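Local structure of HTPA Reductase (Selaginella moellendorffii, 5U5I) at residues P147-G152 with R180-D185; L155-S160 with H217-I222; E159-T164 with L193-K198. The protein probably catalyses the NAD(P)H-dependent reduction of 4-hydroxy-tetrahydrodipicolinate to tetrahydrodipicolinate in the diaminopimelate route to lysine. All coordinates share one frame; numbering follows the deposited sequence.

Contact 1: residues P147-G152 with R180-D185; sequences PGAFSG and RKLGLD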
ATOM      1  N   PRO B 147      11.091   5.047   3.414  1.00 30.68           N
ATOM      2  CA  PRO B 147      10.668   6.135   4.300  1.00 31.01           C
ATOM      3  C   PRO B 147      10.833   7.483   3.616  1.00 31.28           C
ATOM      4  O   PRO B 147      11.721   7.644   2.781  1.00 31.35           O
ATOM      5  CB  PRO B 147      11.589   5.998   5.529  1.00 31.56           C
ATOM      6  CG  PRO B 147      12.745   5.164   5.091  1.00 31.45           C
ATOM      7  CD  PRO B 147      12.294   4.346   3.912  1.00 31.00           C
ATOM      8  N   GLY B 148       9.939   8.418   3.924  1.00 31.60           N
ATOM      9  CA  GLY B 148       9.946   9.721   3.287  1.00 32.12           C
ATOM     10  C   GLY B 148       9.618   9.784   1.806  1.00 31.97           C
ATOM     11  O   GLY B 148       9.697  10.860   1.230  1.00 32.81           O
ATOM     12  N   ALA B 149       9.197   8.671   1.194  1.00 31.21           N
ATOM     13  CA  ALA B 149       8.988   8.604  -0.266  1.00 31.35           C
ATOM     14  C   ALA B 149       7.981   9.626  -0.805  1.00 32.15           C
ATOM     15  O   ALA B 149       8.066  10.018  -1.978  1.00 33.00           O
ATOM     16  CB  ALA B 149       8.584   7.205  -0.692  1.00 30.73           C
ATOM     17  N   PHE B 150       7.044  10.044   0.045  1.00 32.09           N
ATOM     18  CA  PHE B 150       6.025  11.029  -0.310  1.00 33.09           C
ATOM     19  C   PHE B 150       6.220  12.353   0.446  1.00 34.02           C
ATOM     20  O   PHE B 150       5.254  13.099   0.669  1.00 35.11           O
ATOM     21  CB  PHE B 150       4.626  10.437  -0.042  1.00 32.80           C
ATOM     22  CG  PHE B 150       4.244   9.328  -0.985  1.00 32.14           C
ATOM     23  CD1 PHE B 150       4.711   8.030  -0.788  1.00 31.00           C
ATOM     24  CD2 PHE B 150       3.417   9.578  -2.070  1.00 33.01           C
ATOM     25  CE1 PHE B 150       4.360   7.009  -1.654  1.00 30.66           C
ATOM     26  CE2 PHE B 150       3.057   8.563  -2.934  1.00 32.68           C
ATOM     27  CZ  PHE B 150       3.524   7.279  -2.723  1.00 31.51           C
ATOM     28  N   SER B 151       7.469  12.664   0.803  1.00 33.82           N
ATOM     29  CA  SER B 151       7.788  13.892   1.532  1.00 34.91           C
ATOM     30  C   SER B 151       7.397  15.092   0.690  1.00 36.49           C
ATOM     31  O   SER B 151       7.638  15.106  -0.525  1.00 36.74           O
ATOM     32  CB  SER B 151       9.276  13.949   1.883  1.00 34.54           C
ATOM     33  OG  SER B 151       9.582  15.148   2.570  1.00 35.85           O
ATOM     34  N   GLY B 152       6.743  16.068   1.322  1.00 37.90           N
ATOM     35  CA  GLY B 152       6.214  17.240   0.621  1.00 39.87           C
ATOM     36  C   GLY B 152       4.801  17.107   0.061  1.00 40.50           C
ATOM     37  O   GLY B 152       4.188  18.111  -0.278  1.00 42.53           O
ATOM     38  N   ARG B 180       2.701   9.005   7.767  1.00 33.62           N
ATOM     39  CA  ARG B 180       3.661   9.908   8.424  1.00 36.54           C
ATOM     40  C   ARG B 180       5.122   9.467   8.236  1.00 37.04           C
ATOM     41  O   ARG B 180       5.991  10.310   8.005  1.00 38.71           O
ATOM     42  CB  ARG B 180       3.332  10.130   9.920  1.00 38.93           C
ATOM     43  CG  ARG B 180       2.185  11.117  10.148  1.00 40.50           C
ATOM     44  CD  ARG B 180       2.035  11.575  11.596  1.00 44.19           C
ATOM     45  NE  ARG B 180       1.470  10.508  12.407  1.00 43.67           N
ATOM     46  CZ  ARG B 180       0.217  10.427  12.867  1.00 44.18           C
ATOM     47  NH1 ARG B 180      -0.697  11.385  12.661  1.00 45.64           N
ATOM     48  NH2 ARG B 180      -0.120   9.358  13.577  1.00 43.72           N
ATOM     49  N   LYS B 181       5.377   8.159   8.306  1.00 35.80           N
ATOM     50  CA  LYS B 181       6.711   7.607   8.001  1.00 36.92           C
ATOM     51  C   LYS B 181       7.098   7.763   6.525  1.00 36.22           C
ATOM     52  O   LYS B 181       8.285   7.815   6.195  1.00 37.91           O
ATOM     53  CB  LYS B 181       6.802   6.126   8.380  1.00 36.51           C
ATOM     54  CG  LYS B 181       6.925   5.834   9.865  1.00 38.73           C
ATOM     55  CD  LYS B 181       6.589   4.370  10.119  1.00 38.02           C
ATOM     56  CE  LYS B 181       7.043   3.913  11.481  1.00 41.36           C
ATOM     57  NZ  LYS B 181       6.532   2.541  11.772  1.00 40.98           N
ATOM     58  N   LEU B 182       6.088   7.799   5.657  1.00 34.22           N
ATOM     59  CA  LEU B 182       6.251   8.138   4.239  1.00 34.43           C
ATOM     60  C   LEU B 182       6.480   9.629   3.941  1.00 36.27           C
ATOM     61  O   LEU B 182       6.639   9.993   2.775  1.00 36.97           O
ATOM     62  CB  LEU B 182       5.056   7.595   3.425  1.00 32.55           C
ATOM     63  CG  LEU B 182       5.083   6.067   3.279  1.00 31.65           C
ATOM     64  CD1 LEU B 182       3.705   5.487   2.979  1.00 29.99           C
ATOM     65  CD2 LEU B 182       6.091   5.643   2.211  1.00 33.37           C
ATOM     66  N   GLY B 183       6.496  10.477   4.973  1.00 37.56           N
ATOM     67  CA  GLY B 183       6.798  11.905   4.837  1.00 40.22           C
ATOM     68  C   GLY B 183       5.595  12.841   4.829  1.00 40.66           C
ATOM     69  O   GLY B 183       5.749  14.049   4.599  1.00 43.10           O
ATOM     70  N   LEU B 184       4.395  12.305   5.068  1.00 38.65           N
ATOM     71  CA  LEU B 184       3.202  13.138   5.127  1.00 39.72           C
ATOM     72  C   LEU B 184       3.108  13.788   6.507  1.00 42.10           C
ATOM     73  O   LEU B 184       3.430  13.164   7.515  1.00 41.76           O
ATOM     74  CB  LEU B 184       1.932  12.331   4.824  1.00 37.40           C
ATOM     75  CG  LEU B 184       1.608  11.983   3.369  1.00 36.52           C
ATOM     76  CD1 LEU B 184       1.611  13.232   2.497  1.00 39.33           C
ATOM     77  CD2 LEU B 184       2.544  10.930   2.797  1.00 35.11           C
ATOM     78  N   ASP B 185       2.697  15.055   6.530  1.00 45.32           N
ATOM     79  CA  ASP B 185       2.465  15.803   7.764  1.00 48.86           C
ATOM     80  C   ASP B 185       0.950  15.910   7.959  1.00 49.12           C
ATOM     81  O   ASP B 185       0.262  16.586   7.177  1.00 50.25           O
ATOM     82  CB  ASP B 185       3.101  17.196   7.683  1.00 53.42           C
ATOM     83  CG  ASP B 185       2.864  18.029   8.940  1.00 58.18           C
ATOM     84  OD1 ASP B 185       2.774  17.438  10.040  1.00 58.38           O
ATOM     85  OD2 ASP B 185       2.773  19.279   8.832  1.00 62.60           O
TER
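A Schellman motif ends helix 170-181, and the type I turn Gly148 to Ser151, in the loop that leads into strand 154-161, is laid against it so that Gly148 and Phe150 take up the carbonyls of Lys181 and Leu182. Gly148 N gives the straighter bond, 2.9 Å to Lys181 O, meeting that oxygen in the carbonyl plane on a lone pair. Phe150 N reaches Leu182 O at 2.8 Å, with the N-H bent to 145°. Gly183, at positive phi, comes so close to Ser151 that a beta carbon there would run into Ser151 CA; the motif and the neighbour both call for glycine. Side chains fill in beside these bonds. With CG beside its backbone N (chi1 -70°), Phe150 lies alongside Leu182, pointing the same way, and Leu182 CD2 sits at the ring's edge, 4.1 Å from Phe150 CD1. The same methyl is 4.1 Å from Ala149 CB. Leu184 comes in by its end, CD2 packing 3.6 Å from Phe150 CB. Beyond the pair, Phe150 meets the rings of Phe230 and Tyr153 edge-to-face and, like Leu182, touches Met142 of helix 130-145. Gln131 of the second subunit donates to Ala149 O, which places this loop at the dimer interface. What results is a helix C-terminus closed by a glycine, with its last carbonyls taken by the backbone of a beta turn: a Schellman motif docked on a type I turn.

Contact 2: residues L155-S160 with H217-I222; sequences LQVTES and HTYKII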
ATOM      1  N   LEU B 155      -1.775  15.136   2.334  1.00 41.69           N
ATOM      2  CA  LEU B 155      -2.661  14.013   2.666  1.00 40.53           C
ATOM      3  C   LEU B 155      -4.039  14.536   3.058  1.00 42.52           C
ATOM      4  O   LEU B 155      -4.135  15.407   3.914  1.00 44.31           O
ATOM      5  CB  LEU B 155      -2.078  13.201   3.827  1.00 39.11           C
ATOM      6  CG  LEU B 155      -2.913  12.043   4.409  1.00 38.13           C
ATOM      7  CD1 LEU B 155      -3.249  11.012   3.342  1.00 36.57           C
ATOM      8  CD2 LEU B 155      -2.200  11.368   5.570  1.00 37.28           C
ATOM      9  N   GLN B 156      -5.087  14.010   2.419  1.00 42.48           N
ATOM     10  CA  GLN B 156      -6.479  14.140   2.889  1.00 43.99           C
ATOM     11  C   GLN B 156      -6.995  12.739   3.249  1.00 42.13           C
ATOM     12  O   GLN B 156      -6.833  11.801   2.458  1.00 40.32           O
ATOM     13  CB  GLN B 156      -7.379  14.729   1.810  1.00 45.76           C
ATOM     14  CG  GLN B 156      -7.014  16.134   1.366  1.00 48.25           C
ATOM     15  CD  GLN B 156      -7.696  16.546   0.067  1.00 49.92           C
ATOM     16  OE1 GLN B 156      -7.078  17.172  -0.785  1.00 51.00           O
ATOM     17  NE2 GLN B 156      -8.969  16.199  -0.086  1.00 50.58           N
ATOM     18  N   VAL B 157      -7.609  12.600   4.429  1.00 42.79           N
ATOM     19  CA  VAL B 157      -8.214  11.329   4.867  1.00 41.42           C
ATOM     20  C   VAL B 157      -9.660  11.586   5.264  1.00 43.27           C
ATOM     21  O   VAL B 157      -9.933  12.405   6.145  1.00 45.38           O
ATOM     22  CB  VAL B 157      -7.476  10.690   6.063  1.00 40.48           C
ATOM     23  CG1 VAL B 157      -8.130   9.363   6.457  1.00 39.30           C
ATOM     24  CG2 VAL B 157      -6.003  10.494   5.746  1.00 38.95           C
ATOM     25  N   THR B 158     -10.579  10.889   4.608  1.00 42.67           N
ATOM     26  CA  THR B 158     -11.988  10.992   4.936  1.00 44.34           C
ATOM     27  C   THR B 158     -12.568   9.591   5.212  1.00 42.69           C
ATOM     28  O   THR B 158     -12.202   8.597   4.577  1.00 40.39           O
ATOM     29  CB  THR B 158     -12.784  11.807   3.885  1.00 46.14           C
ATOM     30  OG1 THR B 158     -14.180  11.774   4.214  1.00 47.59           O
ATOM     31  CG2 THR B 158     -12.610  11.269   2.483  1.00 44.69           C
ATOM     32  N   GLU B 159     -13.466   9.539   6.184  1.00 44.12           N
ATOM     33  CA  GLU B 159     -13.861   8.284   6.805  1.00 43.05           C
ATOM     34  C   GLU B 159     -15.352   8.337   7.174  1.00 44.78           C
ATOM     35  O   GLU B 159     -15.829   9.341   7.698  1.00 47.19           O
ATOM     36  CB  GLU B 159     -12.951   8.076   8.016  1.00 43.09           C
ATOM     37  CG  GLU B 159     -13.142   6.809   8.811  1.00 42.31           C
ATOM     38  CD  GLU B 159     -14.020   7.021  10.034  1.00 44.72           C
ATOM     39  OE1 GLU B 159     -15.256   7.066   9.882  1.00 45.66           O
ATOM     40  OE2 GLU B 159     -13.477   7.147  11.153  1.00 46.04           O
ATOM     41  N   SER B 160     -16.073   7.253   6.882  1.00 43.64           N
ATOM     42  CA  SER B 160     -17.504   7.160   7.155  1.00 45.13           C
ATOM     43  C   SER B 160     -17.891   5.819   7.783  1.00 44.15           C
ATOM     44  O   SER B 160     -17.630   4.758   7.217  1.00 41.75           O
ATOM     45  CB  SER B 160     -18.314   7.395   5.880  1.00 45.33           C
ATOM     46  OG  SER B 160     -19.703   7.303   6.136  1.00 46.61           O
ATOM     47  N   HIS B 217     -13.521   4.345   3.694  1.00 32.26           N
ATOM     48  CA  HIS B 217     -12.275   5.100   3.876  1.00 32.37           C
ATOM     49  C   HIS B 217     -11.687   5.560   2.544  1.00 32.56           C
ATOM     50  O   HIS B 217     -11.563   4.756   1.615  1.00 31.25           O
ATOM     51  CB  HIS B 217     -11.211   4.217   4.524  1.00 30.24           C
ATOM     52  CG  HIS B 217     -11.576   3.715   5.887  1.00 30.16           C
ATOM     53  ND1 HIS B 217     -12.436   2.656   6.086  1.00 29.24           N
ATOM     54  CD2 HIS B 217     -11.167   4.108   7.114  1.00 30.94           C
ATOM     55  CE1 HIS B 217     -12.536   2.419   7.380  1.00 29.39           C
ATOM     56  NE2 HIS B 217     -11.787   3.294   8.026  1.00 30.46           N
ATOM     57  N   THR B 218     -11.289   6.832   2.476  1.00 34.29           N
ATOM     58  CA  THR B 218     -10.606   7.405   1.310  1.00 34.70           C
ATOM     59  C   THR B 218      -9.367   8.146   1.792  1.00 34.87           C
ATOM     60  O   THR B 218      -9.461   9.012   2.653  1.00 36.51           O
ATOM     61  CB  THR B 218     -11.509   8.400   0.549  1.00 37.54           C
ATOM     62  OG1 THR B 218     -12.666   7.731   0.049  1.00 37.77           O
ATOM     63  CG2 THR B 218     -10.774   9.055  -0.632  1.00 38.22           C
ATOM     64  N   TYR B 219      -8.212   7.788   1.238  1.00 33.39           N
ATOM     65  CA  TYR B 219      -6.972   8.492   1.492  1.00 33.80           C
ATOM     66  C   TYR B 219      -6.513   9.094   0.158  1.00 34.72           C
ATOM     67  O   TYR B 219      -6.402   8.359  -0.830  1.00 33.82           O
ATOM     68  CB  TYR B 219      -5.906   7.528   2.012  1.00 31.53           C
ATOM     69  CG  TYR B 219      -6.367   6.574   3.089  1.00 30.34           C
ATOM     70  CD1 TYR B 219      -7.042   5.404   2.764  1.00 28.93           C
ATOM     71  CD2 TYR B 219      -6.120   6.834   4.437  1.00 31.03           C
ATOM     72  CE1 TYR B 219      -7.463   4.518   3.740  1.00 27.98           C
ATOM     73  CE2 TYR B 219      -6.541   5.944   5.432  1.00 30.15           C
ATOM     74  CZ  TYR B 219      -7.214   4.793   5.077  1.00 28.54           C
ATOM     75  OH  TYR B 219      -7.637   3.907   6.040  1.00 27.74           O
ATOM     76  N   LYS B 220      -6.261  10.407   0.127  1.00 36.86           N
ATOM     77  CA  LYS B 220      -5.752  11.097  -1.075  1.00 37.82           C
ATOM     78  C   LYS B 220      -4.362  11.666  -0.804  1.00 37.86           C
ATOM     79  O   LYS B 220      -4.174  12.403   0.159  1.00 39.20           O
ATOM     80  CB  LYS B 220      -6.686  12.225  -1.502  1.00 40.89           C
ATOM     81  CG  LYS B 220      -8.094  11.764  -1.837  1.00 41.44           C
ATOM     82  CD  LYS B 220      -8.991  12.919  -2.250  1.00 44.99           C
ATOM     83  CE  LYS B 220     -10.448  12.499  -2.304  1.00 45.88           C
ATOM     84  NZ  LYS B 220     -11.269  13.538  -2.981  1.00 49.62           N
ATOM     85  N   ILE B 221      -3.402  11.307  -1.652  1.00 36.54           N
ATOM     86  CA  ILE B 221      -2.029  11.773  -1.544  1.00 36.63           C
ATOM     87  C   ILE B 221      -1.699  12.556  -2.835  1.00 37.88           C
ATOM     88  O   ILE B 221      -1.740  12.006  -3.940  1.00 37.00           O
ATOM     89  CB  ILE B 221      -1.047  10.599  -1.319  1.00 34.28           C
ATOM     90  CG1 ILE B 221      -1.614   9.600  -0.311  1.00 32.99           C
ATOM     91  CG2 ILE B 221       0.302  11.105  -0.822  1.00 34.77           C
ATOM     92  CD1 ILE B 221      -0.682   8.450   0.011  1.00 31.08           C
ATOM     93  N   ILE B 222      -1.382  13.842  -2.676  1.00 40.10           N
ATOM     94  CA  ILE B 222      -1.232  14.791  -3.792  1.00 41.96           C
ATOM     95  C   ILE B 222       0.138  15.472  -3.725  1.00 42.47           C
ATOM     96  O   ILE B 222       0.564  15.896  -2.650  1.00 43.08           O
ATOM     97  CB  ILE B 222      -2.337  15.888  -3.738  1.00 45.08           C
ATOM     98  CG1 ILE B 222      -3.698  15.274  -3.351  1.00 44.84           C
ATOM     99  CG2 ILE B 222      -2.447  16.634  -5.070  1.00 47.05           C
ATOM    100  CD1 ILE B 222      -4.844  16.268  -3.307  1.00 48.17           C
TER
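Val157 and Tyr219 face each other in a non-hydrogen-bonded pair of two antiparallel strands, their side chains crossing at a slant: Val157 CG1 lies 3.8 Å from Tyr219 CD2, and CG2 is hardly farther from the same ring carbon. On the same face of the sheet, Glu159 runs alongside His217, pointing the same way. Its CG is 3.8 Å from His217 CD2, while carboxylate and imidazole are turned 54° apart; the carboxylate itself is held by His161 ND1 and Arg195. Leu155 and Ile221 complete this row, CD1 of Leu155 4.2 Å from CG1 of Ile221. The other face carries Thr158 and Thr218 side by side; Thr158 sets OG1 opposite its backbone N (chi1 175°), which turns CG2 across the strands to within 3.6 Å of Thr218 CB. Gln156 crosses Lys220 and Ile222 at a slant, its OE1 3.5 Å from Ile222 CD1. Between the rows, Gln156 pairs with Lys220 and Thr158 with Thr218 through two backbone N-H...O bonds each. Other polar ends are met by neighbours: Ser169 OG bonds His217 NE2, and His234 NE2 bonds Tyr219 OH. Helix 170-181 covers the aromatic and aliphatic row, with Ile176 on Val157 and Val175 on Tyr219, while strands 192-194 and 228-237 flank the two strands in the mixed sheet.

Contact 3: residues E159-T164 with L193-K198; sequences ESHQST and LVRDPK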
ATOM      1  N   GLU B 159     -13.466   9.539   6.184  1.00 44.12           N
ATOM      2  CA  GLU B 159     -13.861   8.284   6.805  1.00 43.05           C
ATOM      3  C   GLU B 159     -15.352   8.337   7.174  1.00 44.78           C
ATOM      4  O   GLU B 159     -15.829   9.341   7.698  1.00 47.19           O
ATOM      5  CB  GLU B 159     -12.951   8.076   8.016  1.00 43.09           C
ATOM      6  CG  GLU B 159     -13.142   6.809   8.811  1.00 42.31           C
ATOM      7  CD  GLU B 159     -14.020   7.021  10.034  1.00 44.72           C
ATOM      8  OE1 GLU B 159     -15.256   7.066   9.882  1.00 45.66           O
ATOM      9  OE2 GLU B 159     -13.477   7.147  11.153  1.00 46.04           O
ATOM     10  N   SER B 160     -16.073   7.253   6.882  1.00 43.64           N
ATOM     11  CA  SER B 160     -17.504   7.160   7.155  1.00 45.13           C
ATOM     12  C   SER B 160     -17.891   5.819   7.783  1.00 44.15           C
ATOM     13  O   SER B 160     -17.630   4.758   7.217  1.00 41.75           O
ATOM     14  CB  SER B 160     -18.314   7.395   5.880  1.00 45.33           C
ATOM     15  OG  SER B 160     -19.703   7.303   6.136  1.00 46.61           O
ATOM     16  N   HIS B 161     -18.524   5.907   8.955  1.00 46.29           N
ATOM     17  CA  HIS B 161     -19.088   4.777   9.681  1.00 46.24           C
ATOM     18  C   HIS B 161     -20.503   5.176  10.148  1.00 49.03           C
ATOM     19  O   HIS B 161     -20.900   6.349  10.063  1.00 51.07           O
ATOM     20  CB  HIS B 161     -18.220   4.430  10.907  1.00 46.50           C
ATOM     21  CG  HIS B 161     -16.956   3.691  10.587  1.00 44.15           C
ATOM     22  ND1 HIS B 161     -15.842   4.308  10.058  1.00 43.46           N
ATOM     23  CD2 HIS B 161     -16.625   2.387  10.743  1.00 42.62           C
ATOM     24  CE1 HIS B 161     -14.885   3.413   9.880  1.00 41.55           C
ATOM     25  NE2 HIS B 161     -15.332   2.238  10.293  1.00 41.08           N
ATOM     26  N   GLN B 162     -21.251   4.195  10.641  1.00 49.31           N
ATOM     27  CA  GLN B 162     -22.571   4.446  11.226  1.00 52.18           C
ATOM     28  C   GLN B 162     -22.505   5.506  12.335  1.00 56.05           C
ATOM     29  O   GLN B 162     -21.513   5.581  13.072  1.00 56.39           O
ATOM     30  CB  GLN B 162     -23.251   3.146  11.706  1.00 51.32           C
ATOM     31  CG  GLN B 162     -22.602   2.390  12.867  1.00 51.22           C
ATOM     32  CD  GLN B 162     -21.400   1.532  12.483  1.00 48.39           C
ATOM     33  OE1 GLN B 162     -21.196   1.177  11.317  1.00 46.02           O
ATOM     34  NE2 GLN B 162     -20.584   1.205  13.475  1.00 48.81           N
ATOM     35  N   SER B 163     -23.559   6.319  12.417  1.00 59.44           N
ATOM     36  CA  SER B 163     -23.616   7.512  13.274  1.00 63.80           C
ATOM     37  C   SER B 163     -23.234   7.288  14.748  1.00 65.97           C
ATOM     38  O   SER B 163     -22.735   8.209  15.414  1.00 68.30           O
ATOM     39  CB  SER B 163     -25.030   8.110  13.224  1.00 66.83           C
ATOM     40  OG  SER B 163     -25.536   8.124  11.896  1.00 65.74           O
ATOM     41  N   THR B 164     -23.500   6.081  15.247  1.00 65.58           N
ATOM     42  CA  THR B 164     -23.177   5.697  16.624  1.00 67.63           C
ATOM     43  C   THR B 164     -21.670   5.558  16.901  1.00 66.54           C
ATOM     44  O   THR B 164     -21.224   5.845  18.015  1.00 68.94           O
ATOM     45  CB  THR B 164     -23.890   4.386  16.999  1.00 67.11           C
ATOM     46  OG1 THR B 164     -23.640   3.402  15.989  1.00 63.44           O
ATOM     47  CG2 THR B 164     -25.400   4.624  17.125  1.00 69.59           C
ATOM     48  N   LEU B 193     -14.524  13.152   9.576  1.00 59.62           N
ATOM     49  CA  LEU B 193     -15.452  12.112  10.017  1.00 58.22           C
ATOM     50  C   LEU B 193     -16.836  12.403   9.472  1.00 60.27           C
ATOM     51  O   LEU B 193     -17.549  13.251  10.008  1.00 64.51           O
ATOM     52  CB  LEU B 193     -15.494  12.030  11.551  1.00 59.71           C
ATOM     53  CG  LEU B 193     -14.204  11.685  12.310  1.00 58.20           C
ATOM     54  CD1 LEU B 193     -14.498  11.544  13.800  1.00 60.06           C
ATOM     55  CD2 LEU B 193     -13.552  10.418  11.789  1.00 53.54           C
ATOM     56  N   VAL B 194     -17.214  11.713   8.402  1.00 57.86           N
ATOM     57  CA  VAL B 194     -18.555  11.844   7.847  1.00 59.84           C
ATOM     58  C   VAL B 194     -19.477  10.952   8.668  1.00 59.33           C
ATOM     59  O   VAL B 194     -19.295   9.739   8.701  1.00 55.62           O
ATOM     60  CB  VAL B 194     -18.602  11.473   6.352  1.00 58.14           C
ATOM     61  CG1 VAL B 194     -20.031  11.515   5.823  1.00 60.44           C
ATOM     62  CG2 VAL B 194     -17.711  12.422   5.555  1.00 59.04           C
ATOM     63  N   ARG B 195     -20.429  11.576   9.359  1.00 63.25           N
ATOM     64  CA  ARG B 195     -21.418  10.877  10.187  1.00 63.58           C
ATOM     65  C   ARG B 195     -22.894  11.239   9.919  1.00 67.26           C
ATOM     66  O   ARG B 195     -23.785  10.599  10.486  1.00 67.43           O
ATOM     67  CB  ARG B 195     -21.087  11.115  11.666  1.00 64.87           C
ATOM     68  CG  ARG B 195     -19.778  10.487  12.127  1.00 61.40           C
ATOM     69  CD  ARG B 195     -19.874   8.968  12.136  1.00 57.38           C
ATOM     70  NE  ARG B 195     -18.672   8.314  12.650  1.00 54.54           N
ATOM     71  CZ  ARG B 195     -17.527   8.144  11.978  1.00 52.17           C
ATOM     72  NH1 ARG B 195     -17.364   8.617  10.737  1.00 52.11           N
ATOM     73  NH2 ARG B 195     -16.513   7.509  12.570  1.00 49.96           N
ATOM     74  N   ASP B 196     -23.155  12.231   9.062  1.00 70.35           N
ATOM     75  CA  ASP B 196     -24.520  12.625   8.698  1.00 74.23           C
ATOM     76  C   ASP B 196     -24.999  11.742   7.533  1.00 72.10           C
ATOM     77  O   ASP B 196     -24.352  11.730   6.484  1.00 70.41           O
ATOM     78  CB  ASP B 196     -24.548  14.107   8.301  1.00 78.92           C
ATOM     79  CG  ASP B 196     -25.948  14.613   7.984  1.00 83.71           C
ATOM     80  OD1 ASP B 196     -26.628  14.000   7.132  1.00 83.02           O
ATOM     81  OD2 ASP B 196     -26.372  15.640   8.571  1.00 88.69           O
ATOM     82  N   PRO B 197     -26.133  11.020   7.702  1.00 72.50           N
ATOM     83  CA  PRO B 197     -26.670  10.113   6.668  1.00 70.90           C
ATOM     84  C   PRO B 197     -26.737  10.670   5.238  1.00 72.68           C
ATOM     85  O   PRO B 197     -26.325   9.978   4.309  1.00 69.94           O
ATOM     86  CB  PRO B 197     -28.075   9.796   7.174  1.00 73.20           C
ATOM     87  CG  PRO B 197     -27.967   9.902   8.649  1.00 73.60           C
ATOM     88  CD  PRO B 197     -26.932  10.948   8.942  1.00 74.49           C
ATOM     89  N   LYS B 198     -27.240  11.895   5.071  1.00 77.53           N
ATOM     90  CA  LYS B 198     -27.322  12.547   3.744  1.00 79.88           C
ATOM     91  C   LYS B 198     -25.960  12.618   3.052  1.00 77.00           C
ATOM     92  O   LYS B 198     -25.835  12.274   1.877  1.00 75.99           O
ATOM     93  CB  LYS B 198     -27.908  13.960   3.864  1.00 85.71           C
TER
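The guanidinium of Arg195 has His161 on one face, its CB 3.9 Å above the centre of the group and its backbone N over the same plane, while Glu159 OE1 comes in at the edge. The imidazole of His161 runs alongside, the ring and guanidinium planes 52° apart. Arg195 NH1 donates to Glu159 OE1 at 2.8 Å, reaching the syn side from somewhat outside the carboxylate plane, and this bond carries the salt bridge; NH2 adds two weak ones. From the opposite face of the carboxylate, His161 ND1 reaches the same OE1 at 2.8 Å, its partner close to the ring plane, so one oxygen is gripped by two firm donors. A bend in the glutamate chain (chi2 -97°) curls the carboxylate back toward the arginine. Glu159 OE2, also bonded to Ser169 N, lies 3.3 Å from Leu193 CD2. NH1 bonds Val194 O as well, and NE bonds Lys165 O, which fixes the arginine's rotation. A leucine in place of Arg195 would probably strip Glu159 of its cationic partner and leave the carbonyls of Val194 and Lys165 without these donors. Beside this group Val194 N bonds Glu159 O at 2.8 Å, a parallel link between strands. Asp196 then N-caps helix 197-202, though its bond to Lys198 N is weak. Gln162 lies about 6 Å, side chain to ligand, from the bound NAD. Strands 154-161 and 192-194, joined through helix 170-181, form a beta-alpha-beta crossover, with the salt bridge at the C-terminal ends of its two parallel strands.

Contact 2 is the buried centre of the mixed sheet. Contact 3, partly buried, continues the sheet at the end of strand 154-161, and contact 1, also partly buried, lies off it, its centre 28 Å from that of contact 3. Contacts 2 and 3 share Glu159 and Ser160 and hold strand 154-161 on its two sides, antiparallel to 217-222 and parallel to strand 192-194; His217 and His161 meet where they join. Contact 1 joins the C-terminal end of helix 170-181 to the loop that leads into strand 154-161, and Phe150 and Leu184 pack onto Ile221 of contact 2. The chemistry follows: backbone bonds to a helix end and apolar packing near the dimer interface, regular strand pairing in the middle, and a charged network toward the NAD side.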